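PDB 5UB3: phosphate-binding protein from Xanthomonas axonopodis pv. citri, which probably acts as a periplasmic binding receptor for small anions, seen with chloride bound, and forms a pair with a diguanylate cyclase, probably for signalling. Local coordinates for residues Leu96-Arg101 / Val184-Glu189; Phe170-Leu175 / Arg198-Val203; Trp62-Thr67 / Lys246-Thr251. All blocks are in the same frame, centred on the assembly; numbering follows the deposited sequence.

Contact 1 of 3, residues Leu96-Arg101 / Val184-Glu189; sequences LFFVRR and VDWDDE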
loop_
_atom_site.group_PDB
_atom_site.type_symbol
_atom_site.label_atom_id
_atom_site.label_comp_id
_atom_site.label_asym_id
_atom_site.label_seq_id
_atom_site.Cartn_x
_atom_site.Cartn_y
_atom_site.Cartn_z
ATOM N N LEU A 96 -5.725 -10.581 4.832
ATOM C CA LEU A 96 -6.492 -11.483 5.654
ATOM C C LEU A 96 -7.647 -10.765 6.313
ATOM O O LEU A 96 -7.588 -9.558 6.630
ATOM C CB LEU A 96 -5.606 -12.207 6.640
ATOM C CG LEU A 96 -4.596 -11.493 7.505
ATOM C CD1 LEU A 96 -5.401 -10.781 8.561
ATOM C CD2 LEU A 96 -3.550 -12.426 8.148
ATOM N N PHE A 97 -8.733 -11.488 6.448
ATOM C CA PHE A 97 -9.894 -10.962 7.149
ATOM C C PHE A 97 -9.881 -11.657 8.468
ATOM O O PHE A 97 -9.707 -12.863 8.525
ATOM C CB PHE A 97 -11.165 -11.300 6.418
ATOM C CG PHE A 97 -11.359 -10.548 5.122
ATOM C CD1 PHE A 97 -10.647 -10.900 4.000
ATOM C CD2 PHE A 97 -12.286 -9.538 5.028
ATOM C CE1 PHE A 97 -10.842 -10.238 2.808
ATOM C CE2 PHE A 97 -12.484 -8.855 3.851
ATOM C CZ PHE A 97 -11.777 -9.230 2.721
ATOM N N PHE A 98 -10.112 -10.928 9.545
ATOM C CA PHE A 98 -10.115 -11.552 10.827
ATOM C C PHE A 98 -11.273 -11.060 11.680
ATOM O O PHE A 98 -11.786 -9.961 11.480
ATOM C CB PHE A 98 -8.786 -11.310 11.528
ATOM C CG PHE A 98 -8.552 -9.893 11.867
ATOM C CD1 PHE A 98 -7.941 -9.045 10.940
ATOM C CD2 PHE A 98 -8.975 -9.367 13.105
ATOM C CE1 PHE A 98 -7.754 -7.708 11.232
ATOM C CE2 PHE A 98 -8.780 -8.050 13.405
ATOM C CZ PHE A 98 -8.183 -7.208 12.475
ATOM N N VAL A 99 -11.661 -11.892 12.620
ATOM C CA VAL A 99 -12.692 -11.573 13.609
ATOM C C VAL A 99 -12.294 -11.943 15.012
ATOM O O VAL A 99 -11.326 -12.680 15.225
ATOM C CB VAL A 99 -13.963 -12.368 13.343
ATOM C CG1 VAL A 99 -14.477 -12.059 11.944
ATOM C CG2 VAL A 99 -13.746 -13.869 13.548
ATOM N N ARG A 100 -13.103 -11.508 15.963
ATOM C CA ARG A 100 -12.984 -12.089 17.299
ATOM C C ARG A 100 -13.273 -13.580 17.270
ATOM O O ARG A 100 -14.110 -14.065 16.515
ATOM C CB ARG A 100 -13.903 -11.405 18.288
ATOM C CG ARG A 100 -13.424 -9.998 18.609
ATOM C CD ARG A 100 -14.172 -9.492 19.815
ATOM N NE ARG A 100 -14.040 -10.435 20.931
ATOM C CZ ARG A 100 -13.125 -10.386 21.906
ATOM N NH1 ARG A 100 -12.213 -9.399 21.983
ATOM N NH2 ARG A 100 -13.168 -11.330 22.859
ATOM N N ARG A 101 -12.528 -14.330 18.064
ATOM C CA ARG A 101 -12.681 -15.781 18.036
ATOM C C ARG A 101 -14.099 -16.129 18.517
ATOM O O ARG A 101 -14.673 -17.060 18.033
ATOM C CB ARG A 101 -11.535 -16.469 18.805
ATOM C CG ARG A 101 -11.894 -17.690 19.648
ATOM C CD ARG A 101 -10.713 -18.647 19.892
ATOM N NE ARG A 101 -10.190 -19.275 18.663
ATOM C CZ ARG A 101 -10.861 -20.094 17.825
ATOM N NH1 ARG A 101 -12.143 -20.428 18.016
ATOM N NH2 ARG A 101 -10.229 -20.593 16.755
ATOM N N VAL A 184 1.394 -9.557 6.565
ATOM C CA VAL A 184 2.589 -9.029 7.237
ATOM C C VAL A 184 2.225 -8.199 8.457
ATOM O O VAL A 184 2.835 -8.312 9.556
ATOM C CB VAL A 184 3.408 -8.165 6.289
ATOM C CG1 VAL A 184 4.685 -7.683 6.983
ATOM C CG2 VAL A 184 3.740 -8.949 5.044
ATOM N N ASP A 185 1.208 -7.369 8.277
ATOM C CA ASP A 185 0.651 -6.609 9.368
ATOM C C ASP A 185 0.245 -7.471 10.537
ATOM O O ASP A 185 0.473 -7.101 11.676
ATOM C CB ASP A 185 -0.615 -5.899 8.931
ATOM C CG ASP A 185 -0.385 -4.810 7.950
ATOM O OD1 ASP A 185 0.707 -4.215 7.856
ATOM O OD2 ASP A 185 -1.383 -4.493 7.288
ATOM N N TRP A 186 -0.333 -8.635 10.249
ATOM C CA TRP A 186 -0.743 -9.585 11.247
ATOM C C TRP A 186 0.359 -9.914 12.262
ATOM O O TRP A 186 0.072 -10.140 13.424
ATOM C CB TRP A 186 -1.173 -10.853 10.547
ATOM C CG TRP A 186 -1.783 -11.916 11.417
ATOM C CD1 TRP A 186 -1.253 -13.145 11.694
ATOM C CD2 TRP A 186 -3.080 -11.868 12.090
ATOM N NE1 TRP A 186 -2.125 -13.849 12.485
ATOM C CE2 TRP A 186 -3.249 -13.100 12.735
ATOM C CE3 TRP A 186 -4.092 -10.900 12.191
ATOM C CZ2 TRP A 186 -4.402 -13.414 13.480
ATOM C CZ3 TRP A 186 -5.258 -11.205 12.928
ATOM C CH2 TRP A 186 -5.390 -12.455 13.566
ATOM N N ASP A 187 1.605 -9.975 11.792
ATOM C CA ASP A 187 2.766 -10.368 12.598
ATOM C C ASP A 187 3.582 -9.167 13.039
ATOM O O ASP A 187 4.644 -9.311 13.658
ATOM C CB ASP A 187 3.640 -11.376 11.802
ATOM C CG ASP A 187 2.984 -12.750 11.702
ATOM O OD1 ASP A 187 2.363 -13.191 12.682
ATOM O OD2 ASP A 187 3.010 -13.360 10.637
ATOM N N ASP A 188 3.091 -7.978 12.722
ATOM C CA ASP A 188 3.723 -6.769 13.126
ATOM C C ASP A 188 3.007 -6.245 14.354
ATOM O O ASP A 188 1.927 -5.696 14.241
ATOM C CB ASP A 188 3.628 -5.756 12.005
ATOM C CG ASP A 188 4.423 -4.539 12.266
ATOM O OD1 ASP A 188 4.558 -4.155 13.452
ATOM O OD2 ASP A 188 4.928 -3.982 11.271
ATOM N N GLU A 189 3.678 -6.291 15.497
ATOM C CA GLU A 189 3.047 -5.934 16.757
ATOM C C GLU A 189 2.611 -4.460 16.942
ATOM O O GLU A 189 1.800 -4.207 17.815
ATOM C CB GLU A 189 3.912 -6.402 17.914
ATOM C CG GLU A 189 4.169 -7.921 17.867
ATOM C CD GLU A 189 4.906 -8.419 19.081
ATOM O OE1 GLU A 189 5.007 -7.622 20.025
ATOM O OE2 GLU A 189 5.368 -9.574 19.061
#
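Trp-186 reaches from a short helical turn across the side chains of Leu-96 and Phe-98, two residues that point to the same side of a strand. The strand belongs to the two-lobed architecture of periplasmic binding proteins, in the lobe that also holds strands 178-182 and 200-205, both antiparallel to it. The turn 183-186 directly follows strand 178-182, so the chain comes off one strand and lays an indole back over its neighbour. Along the turn, Val-184 gives its carbonyl oxygen to Asp-187 N, closing the bend at 3.0 Å. Asp-185 comes next and turns its carboxylate to Lys-164, a salt bridge that ties the turn to helix 164-172. Trp-186 makes all the contact with the strand. With CG anti to the backbone N (chi1 -173°), the indole swings out from the turn. Leu-96 CD2 sits over one face of its five-membered ring, 4.1 Å from the centroid, as a CH-pi contact. The other methyl, CD1, lies 3.9 Å from Trp-186 CE3, so the branched leucine supports both rings with its two ends. Farther out, Trp-186 CZ3 comes to 3.7 Å from Phe-98 CG. Here the rings meet obliquely, their planes 51° apart. A large, flat apolar group suits this place, because Phe-200 and Ile-202 of the neighbouring strand and Met-192 also touch the indole. Lys-197 adds a cation-pi contact to it and a salt bridge to Asp-187 OD1, so the carboxylate of that residue probably helps to hold the lysine against the ring. One residue on, Asp-188 N donates to Asp-185 O at 3.0 Å.

Contact 2 of 3, residues Phe170-Leu175 / Arg198-Val203; sequences FVHKHL and RDFRIV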
loop_
_atom_site.group_PDB
_atom_site.type_symbol
_atom_site.label_atom_id
_atom_site.label_comp_id
_atom_site.label_asym_id
_atom_site.label_seq_id
_atom_site.Cartn_x
_atom_site.Cartn_y
_atom_site.Cartn_z
ATOM N N PHE A 170 -10.749 -1.717 16.764
ATOM C CA PHE A 170 -12.219 -1.693 16.637
ATOM C C PHE A 170 -12.810 -3.061 16.645
ATOM O O PHE A 170 -13.878 -3.253 17.165
ATOM C CB PHE A 170 -12.704 -0.981 15.349
ATOM C CG PHE A 170 -12.783 0.500 15.481
ATOM C CD1 PHE A 170 -11.649 1.255 15.566
ATOM C CD2 PHE A 170 -14.001 1.134 15.486
ATOM C CE1 PHE A 170 -11.725 2.623 15.692
ATOM C CE2 PHE A 170 -14.089 2.505 15.597
ATOM C CZ PHE A 170 -12.952 3.247 15.703
ATOM N N VAL A 171 -12.145 -4.012 16.019
ATOM C CA VAL A 171 -12.638 -5.391 16.023
ATOM C C VAL A 171 -12.441 -5.974 17.419
ATOM O O VAL A 171 -13.321 -6.712 17.927
ATOM C CB VAL A 171 -11.984 -6.278 14.958
ATOM C CG1 VAL A 171 -12.584 -7.675 14.967
ATOM C CG2 VAL A 171 -12.224 -5.660 13.623
ATOM N N HIS A 172 -11.330 -5.603 18.067
ATOM C CA HIS A 172 -11.087 -6.211 19.354
ATOM C C HIS A 172 -12.127 -5.763 20.348
ATOM O O HIS A 172 -12.560 -6.567 21.175
ATOM C CB HIS A 172 -9.721 -5.935 19.888
ATOM C CG HIS A 172 -9.412 -6.791 21.067
ATOM N ND1 HIS A 172 -9.379 -6.299 22.350
ATOM C CD2 HIS A 172 -9.234 -8.124 21.171
ATOM C CE1 HIS A 172 -9.135 -7.283 23.191
ATOM N NE2 HIS A 172 -9.056 -8.403 22.504
ATOM N N LYS A 173 -12.544 -4.492 20.213
ATOM C CA LYS A 173 -13.394 -3.858 21.175
ATOM C C LYS A 173 -14.863 -4.043 20.850
ATOM O O LYS A 173 -15.678 -3.382 21.493
ATOM C CB LYS A 173 -12.998 -2.387 21.357
ATOM C CG LYS A 173 -11.592 -2.269 21.919
ATOM C CD LYS A 173 -11.150 -0.844 22.053
ATOM C CE LYS A 173 -9.627 -0.677 22.058
ATOM N NZ LYS A 173 -9.131 -1.283 23.304
ATOM N N HIS A 174 -15.214 -4.987 19.952
ATOM C CA HIS A 174 -16.594 -5.288 19.550
ATOM C C HIS A 174 -17.295 -4.099 18.851
ATOM O O HIS A 174 -18.509 -4.011 18.849
ATOM C CB HIS A 174 -17.466 -5.782 20.733
ATOM C CG HIS A 174 -17.069 -7.114 21.271
ATOM N ND1 HIS A 174 -16.155 -7.263 22.299
ATOM C CD2 HIS A 174 -17.479 -8.361 20.945
ATOM C CE1 HIS A 174 -16.014 -8.545 22.573
ATOM N NE2 HIS A 174 -16.795 -9.235 21.755
ATOM N N LEU A 175 -16.543 -3.181 18.262
ATOM C CA LEU A 175 -17.191 -2.057 17.590
ATOM C C LEU A 175 -17.519 -2.453 16.183
ATOM O O LEU A 175 -18.482 -1.988 15.666
ATOM C CB LEU A 175 -16.293 -0.860 17.585
ATOM C CG LEU A 175 -15.986 -0.398 19.010
ATOM C CD1 LEU A 175 -14.775 0.519 18.989
ATOM C CD2 LEU A 175 -17.181 0.286 19.666
ATOM N N ARG A 198 -4.446 -12.440 20.081
ATOM C CA ARG A 198 -4.816 -13.705 20.729
ATOM C C ARG A 198 -6.327 -13.904 20.766
ATOM O O ARG A 198 -6.772 -15.031 20.837
ATOM C CB ARG A 198 -4.237 -13.791 22.146
ATOM C CG ARG A 198 -4.889 -12.849 23.125
ATOM C CD ARG A 198 -3.992 -12.666 24.324
ATOM N NE ARG A 198 -4.653 -12.011 25.441
ATOM C CZ ARG A 198 -4.022 -11.554 26.524
ATOM N NH1 ARG A 198 -2.697 -11.658 26.630
ATOM N NH2 ARG A 198 -4.692 -10.952 27.487
ATOM N N ASP A 199 -7.102 -12.819 20.696
ATOM C CA ASP A 199 -8.567 -12.942 20.649
ATOM C C ASP A 199 -9.178 -13.059 19.263
ATOM O O ASP A 199 -10.398 -13.098 19.128
ATOM C CB ASP A 199 -9.190 -11.826 21.454
ATOM C CG ASP A 199 -8.920 -11.965 22.980
ATOM O OD1 ASP A 199 -8.850 -13.066 23.513
ATOM O OD2 ASP A 199 -8.769 -10.936 23.617
ATOM N N PHE A 200 -8.327 -13.137 18.235
ATOM C CA PHE A 200 -8.749 -13.155 16.851
ATOM C C PHE A 200 -8.528 -14.470 16.122
ATOM O O PHE A 200 -7.608 -15.216 16.403
ATOM C CB PHE A 200 -7.960 -12.086 16.053
ATOM C CG PHE A 200 -8.245 -10.678 16.434
ATOM C CD1 PHE A 200 -9.465 -10.291 16.964
ATOM C CD2 PHE A 200 -7.316 -9.711 16.193
ATOM C CE1 PHE A 200 -9.707 -8.965 17.275
ATOM C CE2 PHE A 200 -7.543 -8.356 16.523
ATOM C CZ PHE A 200 -8.747 -7.994 17.040
ATOM N N ARG A 201 -9.353 -14.677 15.117
ATOM C CA ARG A 201 -9.299 -15.796 14.236
ATOM C C ARG A 201 -9.291 -15.232 12.792
ATOM O O ARG A 201 -10.097 -14.343 12.434
ATOM C CB ARG A 201 -10.568 -16.606 14.510
ATOM C CG ARG A 201 -10.860 -17.775 13.610
ATOM C CD ARG A 201 -11.840 -18.742 14.305
ATOM N NE ARG A 201 -12.995 -18.063 14.928
ATOM C CZ ARG A 201 -14.007 -17.582 14.247
ATOM N NH1 ARG A 201 -14.009 -17.689 12.928
ATOM N NH2 ARG A 201 -15.011 -16.967 14.875
ATOM N N ILE A 202 -8.449 -15.814 11.940
ATOM C CA ILE A 202 -8.487 -15.505 10.504
ATOM C C ILE A 202 -9.618 -16.255 9.800
ATOM O O ILE A 202 -9.727 -17.460 9.912
ATOM C CB ILE A 202 -7.134 -15.798 9.859
ATOM C CG1 ILE A 202 -6.061 -14.902 10.528
ATOM C CG2 ILE A 202 -7.210 -15.574 8.370
ATOM C CD1 ILE A 202 -4.683 -15.475 10.372
ATOM N N VAL A 203 -10.495 -15.530 9.102
ATOM C CA VAL A 203 -11.607 -16.161 8.402
ATOM C C VAL A 203 -11.452 -16.256 6.886
ATOM O O VAL A 203 -12.197 -16.986 6.252
ATOM C CB VAL A 203 -12.993 -15.536 8.793
ATOM C CG1 VAL A 203 -13.221 -15.769 10.264
ATOM C CG2 VAL A 203 -13.108 -14.063 8.430
#
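His-172, Phe-200 and Asp-199 carry most of this contact, in which the last turn of a helix is fastened to the start of a strand. His-172 bonds through NE2 and packs through CB and the ring edge. Its CG is anti to the backbone N (chi1 -169°), which sends the imidazole toward Asp-199, and NE2 donates to Asp-199 OD2 at 2.8 Å. That His-carboxylate bond is almost straight, 174° at the hydrogen. The acceptor lies in the ring plane, the carboxylate is nearly coplanar with the imidazole, and the oxygen offers its anti lone pair, the one turned away from OD1. Such a partner would be expected to raise the affinity of the histidine for a second proton. Asp-199 also lends its methylene: CB lies in the plane at the ring edge, 3.6 Å from His-172 NE2.

Phe-200 lies against the end of the helix. Its CZ is 3.6 Å from His-172 CB, while CE1 comes to 3.9 Å from Val-171 CG1. The edge of the imidazole is turned toward the phenyl face in an offset edge-to-face pair, planes 76° apart. An aromatic ring suits this position because it can meet a valine methyl, a histidine CB and an imidazole edge together.

Beyond His-172 the helix stops in a Schellman motif: Leu-175 N reaches Phe-170 O at 2.9 Å, and His-174, with positive phi, sends its N to Val-171 O. Phe-196, from helix 194-197, stacks on the imidazole. Helix 164-172 and strand 200-205 share one lobe of the periplasmic-binding-protein fold with strand 92-100, whose Phe-98 meets the Phe-200 ring and whose Arg-100 donates to His-172 O, so the helix end is held against two neighbouring antiparallel strands.

Contact 3 of 3, residues Trp62-Thr67 / Lys246-Thr251; sequences WVSETT and KRFFDT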
loop_
_atom_site.group_PDB
_atom_site.type_symbol
_atom_site.label_atom_id
_atom_site.label_comp_id
_atom_site.label_asym_id
_atom_site.label_seq_id
_atom_site.Cartn_x
_atom_site.Cartn_y
_atom_site.Cartn_z
ATOM N N TRP A 62 9.297 10.365 -7.880
ATOM C CA TRP A 62 9.555 8.994 -7.548
ATOM C C TRP A 62 8.835 8.708 -6.244
ATOM O O TRP A 62 8.929 9.494 -5.309
ATOM C CB TRP A 62 11.066 8.794 -7.455
ATOM C CG TRP A 62 11.536 7.597 -6.681
ATOM C CD1 TRP A 62 10.966 6.347 -6.612
ATOM C CD2 TRP A 62 12.706 7.537 -5.882
ATOM N NE1 TRP A 62 11.694 5.524 -5.779
ATOM C CE2 TRP A 62 12.788 6.214 -5.341
ATOM C CE3 TRP A 62 13.709 8.460 -5.573
ATOM C CZ2 TRP A 62 13.799 5.828 -4.447
ATOM C CZ3 TRP A 62 14.747 8.049 -4.703
ATOM C CH2 TRP A 62 14.767 6.756 -4.153
ATOM N N VAL A 63 8.026 7.662 -6.248
ATOM C CA VAL A 63 7.364 7.225 -5.032
ATOM C C VAL A 63 7.618 5.738 -4.835
ATOM O O VAL A 63 7.752 5.005 -5.808
ATOM C CB VAL A 63 5.867 7.502 -5.034
ATOM C CG1 VAL A 63 5.550 8.992 -5.161
ATOM C CG2 VAL A 63 5.183 6.667 -6.109
ATOM N N SER A 64 7.630 5.296 -3.579
ATOM C CA SER A 64 7.743 3.911 -3.277
ATOM C C SER A 64 6.452 3.599 -2.586
ATOM O O SER A 64 6.213 4.172 -1.570
ATOM C CB SER A 64 8.894 3.650 -2.330
ATOM O OG SER A 64 9.059 2.246 -2.164
ATOM N N GLU A 65 5.636 2.718 -3.149
ATOM C CA GLU A 65 4.221 2.467 -2.688
ATOM C C GLU A 65 3.897 1.011 -2.728
ATOM O O GLU A 65 4.539 0.237 -3.482
ATOM C CB GLU A 65 3.229 3.104 -3.640
ATOM C CG GLU A 65 3.255 4.589 -3.634
ATOM C CD GLU A 65 2.787 5.214 -2.351
ATOM O OE1 GLU A 65 2.199 4.545 -1.522
ATOM O OE2 GLU A 65 3.043 6.427 -2.214
ATOM N N THR A 66 2.846 0.632 -1.999
ATOM C CA THR A 66 2.349 -0.703 -2.144
ATOM C C THR A 66 1.690 -0.780 -3.503
ATOM O O THR A 66 1.308 0.207 -4.029
ATOM C CB THR A 66 1.356 -1.027 -1.053
ATOM O OG1 THR A 66 0.248 -0.155 -1.235
ATOM C CG2 THR A 66 2.025 -0.828 0.370
ATOM N N THR A 67 1.565 -1.969 -4.050
ATOM C CA THR A 67 1.171 -2.115 -5.426
ATOM C C THR A 67 -0.220 -1.623 -5.801
ATOM O O THR A 67 -0.400 -1.159 -6.898
ATOM C CB THR A 67 1.368 -3.556 -5.855
ATOM O OG1 THR A 67 0.770 -4.412 -4.894
ATOM C CG2 THR A 67 2.839 -3.848 -5.951
ATOM N N LYS A 246 17.117 0.204 5.314
ATOM C CA LYS A 246 16.398 -0.281 6.509
ATOM C C LYS A 246 15.289 0.707 6.848
ATOM O O LYS A 246 14.110 0.337 7.053
ATOM C CB LYS A 246 17.404 -0.508 7.667
ATOM C CG LYS A 246 16.829 -0.769 9.071
ATOM C CD LYS A 246 15.735 -1.839 9.114
ATOM C CE LYS A 246 16.284 -3.265 8.968
ATOM N NZ LYS A 246 16.903 -3.806 10.204
ATOM N N ARG A 247 15.667 1.980 6.799
ATOM C CA ARG A 247 14.751 3.087 7.076
ATOM C C ARG A 247 13.631 3.201 6.004
ATOM O O ARG A 247 12.504 3.651 6.271
ATOM C CB ARG A 247 15.573 4.388 7.075
ATOM C CG ARG A 247 16.673 4.513 8.157
ATOM C CD ARG A 247 16.247 4.990 9.537
ATOM N NE ARG A 247 14.891 5.521 9.616
ATOM C CZ ARG A 247 14.269 5.855 10.752
ATOM N NH1 ARG A 247 13.018 6.310 10.703
ATOM N NH2 ARG A 247 14.890 5.769 11.926
ATOM N N PHE A 248 13.986 2.801 4.775
ATOM C CA PHE A 248 13.105 2.848 3.635
ATOM C C PHE A 248 12.167 1.627 3.651
ATOM O O PHE A 248 12.206 0.810 2.755
ATOM C CB PHE A 248 13.966 2.921 2.364
ATOM C CG PHE A 248 13.255 3.395 1.130
ATOM C CD1 PHE A 248 12.837 4.688 1.018
ATOM C CD2 PHE A 248 13.096 2.569 0.041
ATOM C CE1 PHE A 248 12.261 5.145 -0.155
ATOM C CE2 PHE A 248 12.526 3.014 -1.141
ATOM C CZ PHE A 248 12.068 4.292 -1.219
ATOM N N PHE A 249 11.300 1.555 4.653
ATOM C CA PHE A 249 10.267 0.495 4.792
ATOM C C PHE A 249 10.883 -0.881 4.786
ATOM O O PHE A 249 10.284 -1.858 4.296
ATOM C CB PHE A 249 9.280 0.647 3.661
ATOM C CG PHE A 249 8.937 2.076 3.408
ATOM C CD1 PHE A 249 8.316 2.811 4.405
ATOM C CD2 PHE A 249 9.343 2.725 2.244
ATOM C CE1 PHE A 249 8.051 4.160 4.230
ATOM C CE2 PHE A 249 9.055 4.062 2.044
ATOM C CZ PHE A 249 8.397 4.785 3.037
ATOM N N ASP A 250 12.097 -0.928 5.320
ATOM C CA ASP A 250 12.900 -2.152 5.398
ATOM C C ASP A 250 13.033 -2.774 4.052
ATOM O O ASP A 250 12.727 -3.935 3.844
ATOM C CB ASP A 250 12.318 -3.101 6.426
ATOM C CG ASP A 250 13.257 -4.263 6.753
ATOM O OD1 ASP A 250 14.472 -4.174 6.628
ATOM O OD2 ASP A 250 12.750 -5.302 7.094
ATOM N N THR A 251 13.465 -1.981 3.093
ATOM C CA THR A 251 13.616 -2.519 1.724
ATOM C C THR A 251 14.825 -3.450 1.683
ATOM O O THR A 251 15.892 -3.102 2.124
ATOM C CB THR A 251 13.719 -1.397 0.693
ATOM O OG1 THR A 251 12.473 -0.652 0.710
ATOM C CG2 THR A 251 14.020 -1.957 -0.691
HETATM O O HOH W 1 10.124 0.404 -0.192
#
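The phenyl ring of Phe-248 has Phe-249 CE2 over one face, 3.9 Å above the plane and offset toward the rim. Two residues of strand 62-66 come to the far end of the Phe-248 ring obliquely: Ser-64 CB lies 3.4 Å from its CZ, a tight approach, and Trp-62 CZ2 lies 4.0 Å from the same atom. The Phe-249 ring is less closely engaged, with CE2 at 4.4 Å from Ser-64 CB. With CG anti to its backbone N (chi1 -162°), Phe-248 aims its ring at the strand. A serine suits the opposite position, since its small CB admits the ring while its hydroxyl serves a polar network.

In the two-lobed fold of periplasmic binding proteins, strand 62-66 lies in one lobe between strand 4-8, parallel to it, and strand 209-217, antiparallel. The chain leaving helix 242-247 turns beside strand 62-66 in an inverse gamma turn centred on Phe-248, and Asp-250 N returns to Lys-246 O at 2.9 Å. Leu-21 and Leu-24 of helix 14-28 also pack on Phe-248.

The polar side of the contact runs through a water that donates to Ser-64 OG at 2.9 Å and to Thr-251 OG1 at 2.7 Å. Ser-64 OG is further bonded to Glu-214 OE2 and Arg-87 NH2, and the other carboxylate oxygen, OE1 of Glu-214, holds Trp-62 NE1, which probably fixes the indole's rotation beside the Phe-248 ring.

Contacts 1 and 2 are built on neighbouring antiparallel strands, 92-100 and 200-205, and their centres lie 8 Å apart. Backbone pairs join them directly: Arg-101 N is 2.7 Å from Asp-199 O, and Val-99 O is 2.8 Å from Arg-201 N. Along the chain their segments alternate, while both lie within the long loop closed by contact 3. Contact 3 belongs to the other lobe, its centre about 22 Å from that of contact 1 and about 29 Å from that of contact 2. Thr-66, at the end of contact 3's strand, bonds Thr-124 at the start of helix 124-136, consistent with the strand leading toward the cleft between lobes where this family binds its ligands.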